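Local coordinates for general secretion pathway protein D (Pseudomonas aeruginosa, PDB 4E9J), which forms the outer-membrane channel that exports type II secretion substrates such as elastase LasB, this fragment holding its periplasmic N0, N1 and N2 domains, at residues A[130-135]-A[151-156]; A[76-81]-A[139-144]; A[70-75]-A[115-120]. All blocks are in the same frame, centred on the assembly; numbering follows the deposited sequence.

Contact 1: residues A[130-135]-A[151-156]; sequences PLIRPL and LIISDR
The flat group at this contact is the carboxylate of Asp-155. Its OD2 comes within 4.3 Å of Leu-135 O, a loose approach of two oxygens. OD1 takes the N-H of Arg-156 at 2.8 Å. That donor comes from the anti side of OD1 and is tilted 34° out of the carboxylate plane. Tyr-139 OH adds a weak hydrogen bond to OD1. Arg-156 occupies the N-cap position of helix 157-171.

The main contact is apolar and buried. Ile-132 CD1 and Leu-151 CD1 meet tip to tip at 3.3 Å, a short gap that may reflect the fit of the model rather than real strain. Ile-153 crosses the same isoleucine at an angle, with the two CD1 atoms 4.0 Å apart. CG1 of Ile-132 stands between the backbone N and the carbonyl carbon (chi1 59°), and from there CD1 extends to the strand.

Ile-132 packs helix 125-132 against strand 150-155 within N1. The beta-alpha-beta-beta-alpha order of N1 is that of the KH-like fold, as in other secretins. Leu-142 of strand 141-145 touches both Ile-132 and Ile-153. Helix 157-171 adds Ile-167 on Leu-151 and Ile-163 on Ile-153. Leu-131 packs on strand 220-224 of N2.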
loop_
_atom_site.group_PDB
_atom_site.type_symbol
_atom_site.label_atom_id
_atom_site.label_comp_id
_atom_site.label_asym_id
_atom_site.label_seq_id
_atom_site.Cartn_x
_atom_site.Cartn_y
_atom_site.Cartn_z
ATOM N N PRO A 130 -2.160 -7.480 4.432
ATOM C CA PRO A 130 -3.409 -7.369 3.638
ATOM C C PRO A 130 -4.652 -7.897 4.366
ATOM O O PRO A 130 -5.775 -7.512 4.027
ATOM C CB PRO A 130 -3.111 -8.129 2.338
ATOM C CG PRO A 130 -1.714 -8.686 2.474
ATOM C CD PRO A 130 -1.216 -8.461 3.860
ATOM N N LEU A 131 -4.461 -8.749 5.390
ATOM C CA LEU A 131 -5.594 -9.290 6.137
ATOM C C LEU A 131 -6.069 -8.333 7.245
ATOM O O LEU A 131 -7.209 -8.429 7.688
ATOM C CB LEU A 131 -5.211 -10.638 6.723
ATOM C CG LEU A 131 -4.518 -11.623 5.752
ATOM C CD1 LEU A 131 -4.232 -12.917 6.450
ATOM C CD2 LEU A 131 -5.342 -11.844 4.483
ATOM N N ILE A 132 -5.210 -7.419 7.692
ATOM C CA ILE A 132 -5.602 -6.483 8.744
ATOM C C ILE A 132 -5.885 -5.088 8.195
ATOM O O ILE A 132 -6.547 -4.317 8.875
ATOM C CB ILE A 132 -4.603 -6.475 9.940
ATOM C CG1 ILE A 132 -3.192 -6.095 9.501
ATOM C CG2 ILE A 132 -4.612 -7.854 10.656
ATOM C CD1 ILE A 132 -2.313 -5.683 10.619
ATOM N N ARG A 133 -5.411 -4.757 6.989
ATOM C CA ARG A 133 -5.697 -3.445 6.399
ATOM C C ARG A 133 -7.211 -3.106 6.348
ATOM O O ARG A 133 -7.542 -1.982 6.735
ATOM C CB ARG A 133 -5.040 -3.241 5.025
ATOM C CG ARG A 133 -4.648 -1.784 4.800
ATOM C CD ARG A 133 -4.037 -1.538 3.440
ATOM N NE ARG A 133 -2.667 -2.033 3.309
ATOM C CZ ARG A 133 -1.575 -1.436 3.787
ATOM N NH1 ARG A 133 -1.672 -0.307 4.487
ATOM N NH2 ARG A 133 -0.378 -1.974 3.587
ATOM N N PRO A 134 -8.170 -4.029 6.071
ATOM C CA PRO A 134 -9.594 -3.614 6.130
ATOM C C PRO A 134 -10.044 -3.065 7.484
ATOM O O PRO A 134 -11.103 -2.437 7.577
ATOM C CB PRO A 134 -10.380 -4.896 5.796
ATOM C CG PRO A 134 -9.422 -5.882 5.349
ATOM C CD PRO A 134 -8.035 -5.444 5.638
ATOM N N LEU A 135 -9.255 -3.315 8.531
ATOM C CA LEU A 135 -9.607 -2.896 9.862
ATOM C C LEU A 135 -8.990 -1.572 10.249
ATOM O O LEU A 135 -9.381 -1.045 11.280
ATOM C CB LEU A 135 -9.166 -3.962 10.853
ATOM C CG LEU A 135 -9.656 -5.385 10.556
ATOM C CD1 LEU A 135 -9.016 -6.365 11.495
ATOM C CD2 LEU A 135 -11.162 -5.471 10.653
ATOM N N LEU A 151 4.379 -4.933 13.690
ATOM C CA LEU A 151 3.503 -4.028 12.949
ATOM C C LEU A 151 3.389 -2.744 13.769
ATOM O O LEU A 151 3.273 -2.838 14.975
ATOM C CB LEU A 151 2.079 -4.623 12.869
ATOM C CG LEU A 151 1.882 -5.831 11.987
ATOM C CD1 LEU A 151 0.518 -6.461 12.231
ATOM C CD2 LEU A 151 2.033 -5.467 10.523
ATOM N N ILE A 152 3.325 -1.588 13.126
ATOM C CA ILE A 152 3.046 -0.320 13.795
ATOM C C ILE A 152 1.645 0.046 13.348
ATOM O O ILE A 152 1.440 0.187 12.150
ATOM C CB ILE A 152 4.005 0.819 13.451
ATOM C CG1 ILE A 152 5.406 0.528 13.951
ATOM C CG2 ILE A 152 3.477 2.153 14.086
ATOM C CD1 ILE A 152 6.465 1.313 13.251
ATOM N N ILE A 153 0.700 0.200 14.289
ATOM C CA ILE A 153 -0.680 0.602 13.999
ATOM C C ILE A 153 -1.021 1.905 14.735
ATOM O O ILE A 153 -0.742 1.999 15.920
ATOM C CB ILE A 153 -1.668 -0.508 14.459
ATOM C CG1 ILE A 153 -1.276 -1.867 13.836
ATOM C CG2 ILE A 153 -3.147 -0.107 14.151
ATOM C CD1 ILE A 153 -2.460 -2.857 13.450
ATOM N N SER A 154 -1.715 2.834 14.069
ATOM C CA SER A 154 -2.235 4.042 14.698
ATOM C C SER A 154 -3.760 4.041 14.653
ATOM O O SER A 154 -4.322 3.909 13.581
ATOM C CB SER A 154 -1.711 5.314 14.050
ATOM O OG SER A 154 -0.311 5.399 14.207
ATOM N N ASP A 155 -4.413 4.163 15.818
ATOM C CA ASP A 155 -5.878 4.180 15.958
ATOM C C ASP A 155 -6.280 4.555 17.403
ATOM O O ASP A 155 -5.401 4.814 18.232
ATOM C CB ASP A 155 -6.451 2.779 15.614
ATOM C CG ASP A 155 -7.817 2.785 14.961
ATOM O OD1 ASP A 155 -8.573 3.742 15.186
ATOM O OD2 ASP A 155 -8.184 1.764 14.350
ATOM N N ARG A 156 -7.601 4.560 17.718
ATOM C CA ARG A 156 -8.061 4.777 19.101
ATOM C C ARG A 156 -7.690 3.520 19.905
ATOM O O ARG A 156 -7.812 2.419 19.371
ATOM C CB ARG A 156 -9.587 5.018 19.155
#

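Contact 2: residues A[76-81]-A[139-144]; sequences VMSTHG and YGHLAA
Ser-78 and Thr-79 of N0 meet His-141 of N1 at the C-terminal end of helix 66-79, which closes in a Schellman motif. Gly-81, with positive phi, is the C-prime residue. Phe-82 N bonds to Met-77 O and Gly-81 N to Ser-78 O, the latter at 3.2 Å. The contact belongs to the interface between the two domains and is partly open to solvent.

Thr-79 OG1 lies beside the base of the histidine side chain, 3.2 Å from His-141 CB and 3.5 Å from His-141 CG. Ser-78 OG lies 3.7 Å from His-141 ND1, too long for a hydrogen bond. Both oxygens approach the ring obliquely. CG of His-141 is anti to the backbone N (chi1 -177°), which carries the ring out from the strand to the helix.

The polar ends find partners nearby. His-141 NE2 hydrogen-bonds Ser-75 OG, one turn back on the helix, and this should limit rotation of the ring. Thr-79 OG1 bonds to both Ser-75 O and Ser-154 OG.

Strand 141-145 pairs with strand 150-155, the source of Ser-154. On the N0 side, Met-77 packs on helix 31-42. Val-76 touches that helix too, and also strands 55-61 and 114-119.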
loop_
_atom_site.group_PDB
_atom_site.type_symbol
_atom_site.label_atom_id
_atom_site.label_comp_id
_atom_site.label_asym_id
_atom_site.label_seq_id
_atom_site.Cartn_x
_atom_site.Cartn_y
_atom_site.Cartn_z
ATOM N N VAL A 76 4.885 7.768 13.699
ATOM C CA VAL A 76 4.160 8.734 14.533
ATOM C C VAL A 76 4.018 10.064 13.785
ATOM O O VAL A 76 2.939 10.643 13.768
ATOM C CB VAL A 76 4.812 8.880 15.939
ATOM C CG1 VAL A 76 4.259 10.084 16.705
ATOM C CG2 VAL A 76 4.597 7.601 16.748
ATOM N N MET A 77 5.071 10.525 13.133
ATOM C CA MET A 77 5.018 11.787 12.383
ATOM C C MET A 77 3.974 11.671 11.264
ATOM O O MET A 77 3.072 12.500 11.177
ATOM C CB MET A 77 6.392 12.097 11.762
ATOM C CG MET A 77 7.475 12.641 12.723
ATOM S SD MET A 77 7.017 13.947 13.901
ATOM C CE MET A 77 6.707 13.003 15.290
ATOM N N SER A 78 4.082 10.619 10.436
ATOM C CA SER A 78 3.127 10.340 9.370
ATOM C C SER A 78 1.699 10.193 9.893
ATOM O O SER A 78 0.792 10.746 9.272
ATOM C CB SER A 78 3.533 9.098 8.579
ATOM O OG SER A 78 2.548 8.748 7.623
ATOM N N THR A 79 1.497 9.554 11.072
ATOM C CA THR A 79 0.150 9.420 11.656
ATOM C C THR A 79 -0.516 10.782 11.869
ATOM O O THR A 79 -1.706 10.899 11.628
ATOM C CB THR A 79 0.174 8.625 12.986
ATOM O OG1 THR A 79 0.513 7.252 12.717
ATOM C CG2 THR A 79 -1.183 8.673 13.765
ATOM N N HIS A 80 0.250 11.798 12.290
ATOM C CA HIS A 80 -0.282 13.119 12.606
ATOM C C HIS A 80 -0.081 14.159 11.494
ATOM O O HIS A 80 -0.328 15.334 11.717
ATOM C CB HIS A 80 0.303 13.574 13.958
ATOM C CG HIS A 80 -0.066 12.646 15.063
ATOM N ND1 HIS A 80 -1.204 12.924 15.792
ATOM C CD2 HIS A 80 0.378 11.433 15.446
ATOM C CE1 HIS A 80 -1.401 11.910 16.598
ATOM N NE2 HIS A 80 -0.505 10.989 16.438
ATOM N N GLY A 81 0.291 13.713 10.303
ATOM C CA GLY A 81 0.430 14.579 9.139
ATOM C C GLY A 81 1.675 15.418 9.070
ATOM O O GLY A 81 1.629 16.511 8.507
ATOM N N TYR A 139 -7.955 7.491 8.675
ATOM C CA TYR A 139 -7.111 8.384 9.507
ATOM C C TYR A 139 -5.947 7.637 10.113
ATOM O O TYR A 139 -5.013 8.270 10.583
ATOM C CB TYR A 139 -7.868 9.039 10.674
ATOM C CG TYR A 139 -8.423 8.087 11.715
ATOM C CD1 TYR A 139 -7.647 7.665 12.790
ATOM C CD2 TYR A 139 -9.760 7.731 11.708
ATOM C CE1 TYR A 139 -8.171 6.826 13.774
ATOM C CE2 TYR A 139 -10.291 6.894 12.680
ATOM C CZ TYR A 139 -9.502 6.448 13.716
ATOM O OH TYR A 139 -10.085 5.644 14.671
ATOM N N GLY A 140 -6.049 6.311 10.207
ATOM C CA GLY A 140 -5.028 5.527 10.870
ATOM C C GLY A 140 -3.777 5.308 10.060
ATOM O O GLY A 140 -3.587 5.870 8.984
ATOM N N HIS A 141 -2.915 4.468 10.599
ATOM C CA HIS A 141 -1.625 4.172 10.001
ATOM C C HIS A 141 -1.319 2.721 10.206
ATOM O O HIS A 141 -1.638 2.163 11.245
ATOM C CB HIS A 141 -0.537 5.017 10.676
ATOM C CG HIS A 141 0.835 4.862 10.115
ATOM N ND1 HIS A 141 1.249 5.558 9.006
ATOM C CD2 HIS A 141 1.852 4.095 10.551
ATOM C CE1 HIS A 141 2.502 5.189 8.789
ATOM N NE2 HIS A 141 2.915 4.329 9.710
ATOM N N LEU A 142 -0.679 2.108 9.227
ATOM C CA LEU A 142 -0.242 0.731 9.351
ATOM C C LEU A 142 1.077 0.609 8.618
ATOM O O LEU A 142 1.148 0.971 7.457
ATOM C CB LEU A 142 -1.295 -0.251 8.813
ATOM C CG LEU A 142 -0.921 -1.736 8.849
ATOM C CD1 LEU A 142 -0.720 -2.225 10.280
ATOM C CD2 LEU A 142 -2.017 -2.580 8.173
ATOM N N ALA A 143 2.131 0.164 9.320
ATOM C CA ALA A 143 3.467 -0.025 8.747
ATOM C C ALA A 143 4.102 -1.290 9.307
ATOM O O ALA A 143 3.819 -1.663 10.441
ATOM C CB ALA A 143 4.355 1.172 9.061
ATOM N N ALA A 144 4.972 -1.935 8.513
ATOM C CA ALA A 144 5.723 -3.115 8.930
ATOM C C ALA A 144 7.094 -2.718 9.473
ATOM O O ALA A 144 7.697 -1.750 8.994
ATOM C CB ALA A 144 5.914 -4.061 7.752
#

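Contact 3: residues A[70-75]-A[115-120]; sequences YQLFLS and TRVIQV
Thr-115 OG1 hydrogen-bonds Ser-154 OG, while the methyl CG2 of Thr-115 meets Leu-72. The threonine therefore serves both a polar bond and an apolar packing site. The arrangement is a helix laid on a sheet, across the boundary of the N0 and N1 domains. Helix 66-79 comes from N0, and strand 114-119 is the first strand of N1. That strand also runs parallel to N0 strand 55-61 and is bonded to it through Ser-57 and Val-59, so the sheet continues from one domain into the next.

Across the two segments the contact is apolar and buried. Leu-72 carries the contact from the helix side. A chi1 of 171° sets its CG across from the backbone N, so that CD1 reaches both partners. Leu-72 and Thr-115 run alongside each other, pointing opposite ways, whereas Val-117 crosses the leucine at a slant.

Ile-152 of the adjoining strand 150-155 packs against both Thr-115 and Val-117. Arg-116 turns its CB away from the helix and forms salt bridges to Glu-114 and Glu-164. At the closest points, Leu-72 CD1 is 3.8 Å from Thr-115 CG2 and 3.9 Å from Val-117 CG2.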
loop_
_atom_site.group_PDB
_atom_site.type_symbol
_atom_site.label_atom_id
_atom_site.label_comp_id
_atom_site.label_asym_id
_atom_site.label_seq_id
_atom_site.Cartn_x
_atom_site.Cartn_y
_atom_site.Cartn_z
ATOM N N TYR A 70 13.681 4.807 15.229
ATOM C CA TYR A 70 13.573 5.805 14.176
ATOM C C TYR A 70 12.391 5.486 13.239
ATOM O O TYR A 70 11.657 6.400 12.870
ATOM C CB TYR A 70 14.884 5.931 13.397
ATOM C CG TYR A 70 14.914 7.195 12.566
ATOM C CD1 TYR A 70 15.140 8.438 13.154
ATOM C CD2 TYR A 70 14.627 7.164 11.207
ATOM C CE1 TYR A 70 15.136 9.615 12.397
ATOM C CE2 TYR A 70 14.632 8.332 10.440
ATOM C CZ TYR A 70 14.869 9.558 11.046
ATOM O OH TYR A 70 14.856 10.734 10.328
ATOM N N GLN A 71 12.159 4.196 12.915
ATOM C CA GLN A 71 10.993 3.805 12.102
ATOM C C GLN A 71 9.687 4.167 12.847
ATOM O O GLN A 71 8.750 4.693 12.241
ATOM C CB GLN A 71 10.989 2.290 11.789
ATOM C CG GLN A 71 12.052 1.827 10.802
ATOM C CD GLN A 71 11.993 0.318 10.674
ATOM O OE1 GLN A 71 10.980 -0.253 10.243
ATOM N NE2 GLN A 71 13.044 -0.376 11.095
ATOM N N LEU A 72 9.632 3.901 14.165
ATOM C CA LEU A 72 8.469 4.240 14.981
ATOM C C LEU A 72 8.237 5.776 14.970
ATOM O O LEU A 72 7.106 6.224 14.813
ATOM C CB LEU A 72 8.638 3.700 16.396
ATOM C CG LEU A 72 7.612 4.137 17.439
ATOM C CD1 LEU A 72 6.220 3.671 17.046
ATOM C CD2 LEU A 72 7.988 3.601 18.817
ATOM N N PHE A 73 9.310 6.561 15.085
ATOM C CA PHE A 73 9.252 8.032 14.987
ATOM C C PHE A 73 8.605 8.473 13.674
ATOM O O PHE A 73 7.708 9.303 13.690
ATOM C CB PHE A 73 10.664 8.629 15.112
ATOM C CG PHE A 73 10.835 10.047 14.619
ATOM C CD1 PHE A 73 10.265 11.111 15.305
ATOM C CD2 PHE A 73 11.645 10.325 13.532
ATOM C CE1 PHE A 73 10.500 12.433 14.904
ATOM C CE2 PHE A 73 11.856 11.645 13.115
ATOM C CZ PHE A 73 11.261 12.689 13.793
ATOM N N LEU A 74 9.034 7.883 12.538
ATOM C CA LEU A 74 8.467 8.238 11.217
ATOM C C LEU A 74 6.989 7.894 11.118
ATOM O O LEU A 74 6.226 8.661 10.538
ATOM C CB LEU A 74 9.250 7.556 10.098
ATOM C CG LEU A 74 10.719 7.956 9.938
ATOM C CD1 LEU A 74 11.346 7.210 8.766
ATOM C CD2 LEU A 74 10.876 9.436 9.788
ATOM N N SER A 75 6.579 6.758 11.708
ATOM C CA SER A 75 5.194 6.320 11.741
ATOM C C SER A 75 4.357 7.282 12.559
ATOM O O SER A 75 3.237 7.586 12.166
ATOM C CB SER A 75 5.067 4.910 12.317
ATOM O OG SER A 75 5.202 3.940 11.292
ATOM N N THR A 115 -0.277 5.240 18.718
ATOM C CA THR A 115 0.613 4.540 17.787
ATOM C C THR A 115 1.237 3.374 18.572
ATOM O O THR A 115 2.088 3.608 19.432
ATOM C CB THR A 115 1.654 5.474 17.226
ATOM O OG1 THR A 115 0.980 6.538 16.545
ATOM C CG2 THR A 115 2.609 4.757 16.271
ATOM N N ARG A 116 0.805 2.124 18.293
ATOM C CA ARG A 116 1.261 0.947 19.012
ATOM C C ARG A 116 2.062 -0.010 18.127
ATOM O O ARG A 116 1.668 -0.233 16.989
ATOM C CB ARG A 116 0.041 0.186 19.567
ATOM C CG ARG A 116 0.463 -0.825 20.614
ATOM C CD ARG A 116 -0.667 -1.661 21.115
ATOM N NE ARG A 116 -1.585 -0.891 21.953
ATOM C CZ ARG A 116 -2.641 -1.400 22.568
ATOM N NH1 ARG A 116 -2.942 -2.690 22.428
ATOM N NH2 ARG A 116 -3.423 -0.619 23.313
ATOM N N VAL A 117 3.168 -0.578 18.642
ATOM C CA VAL A 117 3.955 -1.595 17.950
ATOM C C VAL A 117 3.426 -2.937 18.457
ATOM O O VAL A 117 3.320 -3.140 19.666
ATOM C CB VAL A 117 5.471 -1.460 18.228
ATOM C CG1 VAL A 117 6.253 -2.561 17.512
ATOM C CG2 VAL A 117 5.997 -0.098 17.801
ATOM N N ILE A 118 3.072 -3.836 17.545
ATOM C CA ILE A 118 2.514 -5.157 17.856
ATOM C C ILE A 118 3.504 -6.169 17.345
ATOM O O ILE A 118 3.705 -6.249 16.143
ATOM C CB ILE A 118 1.112 -5.360 17.200
ATOM C CG1 ILE A 118 0.121 -4.279 17.692
ATOM C CG2 ILE A 118 0.548 -6.745 17.535
ATOM C CD1 ILE A 118 -1.314 -4.362 17.104
ATOM N N GLN A 119 4.157 -6.923 18.222
ATOM C CA GLN A 119 5.085 -7.941 17.755
ATOM C C GLN A 119 4.257 -9.170 17.367
ATOM O O GLN A 119 3.235 -9.441 17.985
ATOM C CB GLN A 119 6.103 -8.294 18.844
ATOM C CG GLN A 119 7.264 -9.141 18.317
ATOM C CD GLN A 119 8.555 -8.774 18.989
ATOM O OE1 GLN A 119 8.878 -9.286 20.059
ATOM N NE2 GLN A 119 9.292 -7.839 18.412
ATOM N N VAL A 120 4.634 -9.822 16.269
ATOM C CA VAL A 120 3.982 -11.037 15.743
ATOM C C VAL A 120 4.962 -12.177 16.005
ATOM O O VAL A 120 6.143 -12.051 15.713
ATOM C CB VAL A 120 3.635 -10.865 14.245
ATOM C CG1 VAL A 120 3.005 -12.126 13.669
ATOM C CG2 VAL A 120 2.693 -9.670 14.059
#

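How the contacts relate
Contacts 1 and 3 are buried and mostly apolar. Contact 2 lies nearer the surface and brings polar groups together, whose hydrogen bonds go to Ser-75 and Ser-154 rather than across the two segments. Contact 1 stays within N1, joining one of its helices to its sheet. Contacts 2 and 3 both join helix 66-79 of N0 to N1 strands, contact 2 at the helix end and contact 3 nearly two turns earlier. All three reach the same sheet, where strand 150-155 of contact 1 lies between strand 114-119 of contact 3 and strand 141-145 of contact 2. Ile-152 faces N0, while Leu-151 and Ile-153 face the N1 helices. One strand thus serves domain core and domain boundary.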